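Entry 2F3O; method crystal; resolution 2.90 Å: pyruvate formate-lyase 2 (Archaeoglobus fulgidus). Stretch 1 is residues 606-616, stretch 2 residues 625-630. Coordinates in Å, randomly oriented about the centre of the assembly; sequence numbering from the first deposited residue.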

ATOM      1  N   VAL A 606      15.732 -15.130 -32.589  1.00 56.33           N
ATOM      2  CA  VAL A 606      15.416 -13.707 -32.718  1.00 55.82           C
ATOM      3  C   VAL A 606      14.091 -13.341 -32.027  1.00 55.63           C
ATOM      4  O   VAL A 606      14.013 -12.336 -31.302  1.00 55.42           O
ATOM      5  CB  VAL A 606      15.390 -13.248 -34.180  1.00 55.66           C
ATOM      6  CG1 VAL A 606      14.683 -11.932 -34.301  1.00 55.12           C
ATOM      7  CG2 VAL A 606      16.795 -13.122 -34.705  1.00 55.91           C
ATOM      8  N   LEU A 607      13.072 -14.181 -32.203  1.00 55.30           N
ATOM      9  CA  LEU A 607      11.799 -13.942 -31.534  1.00 54.74           C
ATOM     10  C   LEU A 607      11.925 -14.051 -30.021  1.00 54.66           C
ATOM     11  O   LEU A 607      11.438 -13.181 -29.329  1.00 54.79           O
ATOM     12  CB  LEU A 607      10.677 -14.838 -32.059  1.00 54.56           C
ATOM     13  CG  LEU A 607       9.277 -14.277 -31.780  1.00 53.95           C
ATOM     14  CD1 LEU A 607       9.087 -12.951 -32.480  1.00 52.34           C
ATOM     15  CD2 LEU A 607       8.181 -15.251 -32.177  1.00 54.42           C
ATOM     16  N   GLU A 608      12.621 -15.068 -29.515  1.00 54.69           N
ATOM     17  CA  GLU A 608      12.819 -15.215 -28.060  1.00 54.69           C
ATOM     18  C   GLU A 608      13.544 -14.031 -27.418  1.00 54.69           C
ATOM     19  O   GLU A 608      13.166 -13.583 -26.327  1.00 54.55           O
ATOM     20  CB  GLU A 608      13.575 -16.490 -27.732  1.00 54.56           C
ATOM     21  CG  GLU A 608      12.748 -17.733 -27.785  1.00 54.83           C
ATOM     22  CD  GLU A 608      13.615 -18.966 -27.666  1.00 56.21           C
ATOM     23  OE1 GLU A 608      14.814 -18.878 -28.036  1.00 56.88           O
ATOM     24  OE2 GLU A 608      13.110 -20.016 -27.200  1.00 56.01           O
ATOM     25  N   TRP A 609      14.565 -13.529 -28.102  1.00 54.51           N
ATOM     26  CA  TRP A 609      15.260 -12.341 -27.652  1.00 54.93           C
ATOM     27  C   TRP A 609      14.304 -11.174 -27.563  1.00 54.61           C
ATOM     28  O   TRP A 609      14.261 -10.502 -26.533  1.00 54.98           O
ATOM     29  CB  TRP A 609      16.332 -11.945 -28.643  1.00 56.07           C
ATOM     30  CG  TRP A 609      17.520 -12.813 -28.674  1.00 57.36           C
ATOM     31  CD1 TRP A 609      17.715 -13.989 -28.003  1.00 58.31           C
ATOM     32  CD2 TRP A 609      18.681 -12.605 -29.468  1.00 57.94           C
ATOM     33  NE1 TRP A 609      18.937 -14.514 -28.321  1.00 58.44           N
ATOM     34  CE2 TRP A 609      19.555 -13.679 -29.218  1.00 58.87           C
ATOM     35  CE3 TRP A 609      19.070 -11.610 -30.371  1.00 57.80           C
ATOM     36  CZ2 TRP A 609      20.811 -13.777 -29.824  1.00 58.70           C
ATOM     37  CZ3 TRP A 609      20.309 -11.707 -30.976  1.00 58.11           C
ATOM     38  CH2 TRP A 609      21.165 -12.789 -30.705  1.00 58.39           C
ATOM     39  N   TYR A 610      13.558 -10.935 -28.649  1.00 53.79           N
ATOM     40  CA  TYR A 610      12.513  -9.899 -28.700  1.00 52.62           C
ATOM     41  C   TYR A 610      11.494 -10.032 -27.553  1.00 52.65           C
ATOM     42  O   TYR A 610      11.220  -9.063 -26.834  1.00 52.49           O
ATOM     43  CB  TYR A 610      11.765  -9.932 -30.044  1.00 51.67           C
ATOM     44  CG  TYR A 610      10.639  -8.933 -30.095  1.00 49.83           C
ATOM     45  CD1 TYR A 610      10.910  -7.588 -30.306  1.00 48.49           C
ATOM     46  CD2 TYR A 610       9.311  -9.323 -29.900  1.00 47.93           C
ATOM     47  CE1 TYR A 610       9.904  -6.649 -30.331  1.00 48.32           C
ATOM     48  CE2 TYR A 610       8.289  -8.388 -29.906  1.00 47.78           C
ATOM     49  CZ  TYR A 610       8.593  -7.049 -30.131  1.00 48.93           C
ATOM     50  OH  TYR A 610       7.603  -6.092 -30.157  1.00 48.40           O
ATOM     51  N   CYS A 611      10.940 -11.234 -27.410  1.00 52.38           N
ATOM     52  CA  CYS A 611       9.940 -11.540 -26.391  1.00 52.48           C
ATOM     53  C   CYS A 611      10.405 -11.276 -24.968  1.00 52.62           C
ATOM     54  O   CYS A 611       9.677 -10.695 -24.167  1.00 52.50           O
ATOM     55  CB  CYS A 611       9.514 -12.997 -26.500  1.00 52.30           C
ATOM     56  SG  CYS A 611       8.508 -13.276 -27.930  1.00 51.54           S
ATOM     57  N   GLU A 612      11.628 -11.686 -24.660  1.00 52.53           N
ATOM     58  CA  GLU A 612      12.116 -11.498 -23.315  1.00 52.55           C
ATOM     59  C   GLU A 612      12.564 -10.068 -23.118  1.00 51.67           C
ATOM     60  O   GLU A 612      12.688  -9.604 -21.995  1.00 52.03           O
ATOM     61  CB  GLU A 612      13.234 -12.481 -22.967  1.00 52.98           C
ATOM     62  CG  GLU A 612      14.602 -12.032 -23.424  1.00 55.15           C
ATOM     63  CD  GLU A 612      15.684 -12.976 -22.984  1.00 58.09           C
ATOM     64  OE1 GLU A 612      15.795 -13.230 -21.759  1.00 59.36           O
ATOM     65  OE2 GLU A 612      16.425 -13.459 -23.868  1.00 59.52           O
ATOM     66  N   GLU A 613      12.784  -9.339 -24.195  1.00 50.72           N
ATOM     67  CA  GLU A 613      13.142  -7.960 -23.996  1.00 50.21           C
ATOM     68  C   GLU A 613      11.909  -7.116 -23.803  1.00 49.12           C
ATOM     69  O   GLU A 613      11.983  -6.032 -23.264  1.00 49.06           O
ATOM     70  CB  GLU A 613      14.020  -7.421 -25.126  1.00 50.54           C
ATOM     71  CG  GLU A 613      15.499  -7.792 -24.965  1.00 52.84           C
ATOM     72  CD  GLU A 613      16.257  -6.922 -23.950  1.00 54.99           C
ATOM     73  OE1 GLU A 613      15.697  -5.909 -23.440  1.00 55.19           O
ATOM     74  OE2 GLU A 613      17.442  -7.241 -23.693  1.00 54.84           O
ATOM     75  N   VAL A 614      10.771  -7.632 -24.236  1.00 48.03           N
ATOM     76  CA  VAL A 614       9.536  -6.887 -24.154  1.00 46.48           C
ATOM     77  C   VAL A 614       8.837  -7.195 -22.846  1.00 45.68           C
ATOM     78  O   VAL A 614       8.502  -6.283 -22.093  1.00 45.50           O
ATOM     79  CB  VAL A 614       8.629  -7.200 -25.358  1.00 46.49           C
ATOM     80  CG1 VAL A 614       7.195  -6.784 -25.086  1.00 46.16           C
ATOM     81  CG2 VAL A 614       9.154  -6.504 -26.579  1.00 45.79           C
ATOM     82  N   ASN A 615       8.679  -8.480 -22.547  1.00 44.77           N
ATOM     83  CA  ASN A 615       7.821  -8.904 -21.447  1.00 44.23           C
ATOM     84  C   ASN A 615       8.284  -8.475 -20.044  1.00 44.40           C
ATOM     85  O   ASN A 615       7.498  -8.475 -19.095  1.00 44.60           O
ATOM     86  CB  ASN A 615       7.562 -10.407 -21.531  1.00 43.84           C
ATOM     87  CG  ASN A 615       6.899 -10.804 -22.835  1.00 42.20           C
ATOM     88  OD1 ASN A 615       6.245  -9.996 -23.467  1.00 41.29           O
ATOM     89  ND2 ASN A 615       7.089 -12.037 -23.249  1.00 41.24           N
ATOM     90  N   ARG A 616       9.542  -8.063 -19.937  1.00 44.10           N
ATOM     91  CA  ARG A 616      10.088  -7.578 -18.690  1.00 44.15           C
ATOM     92  C   ARG A 616       9.755  -6.109 -18.341  1.00 43.68           C
ATOM     93  O   ARG A 616       9.908  -5.730 -17.183  1.00 43.75           O
ATOM     94  CB  ARG A 616      11.601  -7.785 -18.682  1.00 44.00           C
ATOM     95  CG  ARG A 616      12.408  -6.753 -19.487  1.00 44.55           C
ATOM     96  CD  ARG A 616      13.870  -7.157 -19.548  1.00 46.31           C
ATOM     97  NE  ARG A 616      14.717  -6.130 -20.153  1.00 52.60           N
ATOM     98  CZ  ARG A 616      15.373  -5.196 -19.465  1.00 55.10           C
ATOM     99  NH1 ARG A 616      16.122  -4.297 -20.102  1.00 56.35           N
ATOM    100  NH2 ARG A 616      15.280  -5.153 -18.138  1.00 56.37           N
ATOM    101  N   PHE A 625       4.465  -5.023 -20.278  1.00 37.35           N
ATOM    102  CA  PHE A 625       4.329  -5.014 -21.726  1.00 37.11           C
ATOM    103  C   PHE A 625       4.117  -6.431 -22.205  1.00 37.59           C
ATOM    104  O   PHE A 625       4.482  -7.378 -21.516  1.00 37.63           O
ATOM    105  CB  PHE A 625       5.563  -4.402 -22.381  1.00 37.01           C
ATOM    106  CG  PHE A 625       5.478  -2.902 -22.580  1.00 35.79           C
ATOM    107  CD1 PHE A 625       5.638  -2.038 -21.519  1.00 34.80           C
ATOM    108  CD2 PHE A 625       5.265  -2.368 -23.838  1.00 34.79           C
ATOM    109  CE1 PHE A 625       5.564  -0.672 -21.712  1.00 35.55           C
ATOM    110  CE2 PHE A 625       5.200  -1.006 -24.033  1.00 35.00           C
ATOM    111  CZ  PHE A 625       5.326  -0.157 -22.973  1.00 35.21           C
ATOM    112  N   ALA A 626       3.508  -6.572 -23.378  1.00 38.50           N
ATOM    113  CA  ALA A 626       3.140  -7.883 -23.917  1.00 39.54           C
ATOM    114  C   ALA A 626       3.667  -8.036 -25.344  1.00 40.36           C
ATOM    115  O   ALA A 626       3.377  -7.190 -26.186  1.00 41.07           O
ATOM    116  CB  ALA A 626       1.641  -8.029 -23.896  1.00 39.31           C
ATOM    117  N   ALA A 627       4.439  -9.093 -25.620  1.00 40.99           N
ATOM    118  CA  ALA A 627       5.066  -9.281 -26.956  1.00 41.19           C
ATOM    119  C   ALA A 627       4.132  -9.916 -27.978  1.00 41.66           C
ATOM    120  O   ALA A 627       3.544 -10.981 -27.724  1.00 41.80           O
ATOM    121  CB  ALA A 627       6.339 -10.103 -26.847  1.00 40.85           C
ATOM    122  N   GLY A 628       3.997  -9.272 -29.137  1.00 41.99           N
ATOM    123  CA  GLY A 628       3.230  -9.848 -30.251  1.00 42.44           C
ATOM    124  C   GLY A 628       4.033  -9.969 -31.540  1.00 42.66           C
ATOM    125  O   GLY A 628       5.094  -9.358 -31.677  1.00 42.65           O
ATOM    126  N   CYS A 629       3.539 -10.761 -32.492  1.00 42.59           N
ATOM    127  CA  CYS A 629       4.171 -10.810 -33.809  1.00 42.70           C
ATOM    128  C   CYS A 629       3.200 -10.801 -34.973  1.00 42.93           C
ATOM    129  O   CYS A 629       2.848 -11.857 -35.502  1.00 43.05           O
ATOM    130  CB  CYS A 629       5.072 -12.029 -33.940  1.00 42.86           C
ATOM    131  SG  CYS A 629       6.246 -11.822 -35.282  1.00 41.71           S
ATOM    132  N   TYR A 630       2.782  -9.617 -35.388  1.00 43.13           N
ATOM    133  CA  TYR A 630       1.884  -9.518 -36.515  1.00 43.78           C
ATOM    134  C   TYR A 630       2.147  -8.193 -37.186  1.00 44.19           C
ATOM    135  O   TYR A 630       2.544  -7.250 -36.513  1.00 44.39           O
ATOM    136  CB  TYR A 630       0.408  -9.703 -36.097  1.00 44.16           C
ATOM    137  CG  TYR A 630      -0.183  -8.648 -35.215  1.00 44.20           C
ATOM    138  CD1 TYR A 630      -0.747  -7.489 -35.749  1.00 44.16           C
ATOM    139  CD2 TYR A 630      -0.216  -8.826 -33.848  1.00 44.29           C
ATOM    140  CE1 TYR A 630      -1.280  -6.525 -34.938  1.00 44.93           C
ATOM    141  CE2 TYR A 630      -0.771  -7.887 -33.027  1.00 44.66           C
ATOM    142  CZ  TYR A 630      -1.284  -6.728 -33.570  1.00 45.47           C
ATOM    143  OH  TYR A 630      -1.826  -5.791 -32.733  1.00 45.40           O
TER

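The helix of stretch 1 packs against the strand of stretch 2 with the two segments running nearly antiparallel, at 162°, and their axes approaching to 6.9 Å. Contact follows one side of the helix, where Leu607, Tyr610, Cys611, Val614 and Asn615 recur at intervals of three or four residues, the spacing that brings side chains round to the same side of a helix.

A single hydrogen bond crosses the contact. The backbone N of Ala627 donates to OD1 of Asn615 at 3.0 Å, with an N-H...O angle of 131°, well short of linear. Asparagine suits this place because its short amide can present an acceptor to a strand NH while ND2 is satisfied elsewhere in the structure. The CB of Asn615 points sideways, yet the m rotamer brings the amide nearer the strand.

Apolar packing supplies much of the rest, and Ala627 is its centre. The CB of Ala627 points toward the helix and lies 3.9 Å from CG1 of Val614, 4.0 Å from SG of Cys611 and 4.0 Å from CE2 of Tyr610. The small methyl group fits where the backbones are close: the CA atoms of Cys611 and Ala627 are 5.4 Å apart. Val614 CG1 also reaches CB of Phe625 at 4.0 Å, so this branched side chain packs against the CB atoms of two residues, both pointing toward the helix. The Phe625 ring, by contrast, leads away. Between these two, Ala626 turns its CB away, in keeping with the alternation of a strand. Farther along, the backbones diverge, and the longer side chain of Leu607 helps span the gap, its CD1 meeting SG of Cys629 at 4.1 Å.

Tyr610 also approaches backbone: its CE2 lies 3.8 Å from O of Gly628, an oblique contact, while its hydroxyl is hydrogen-bonded elsewhere in the structure.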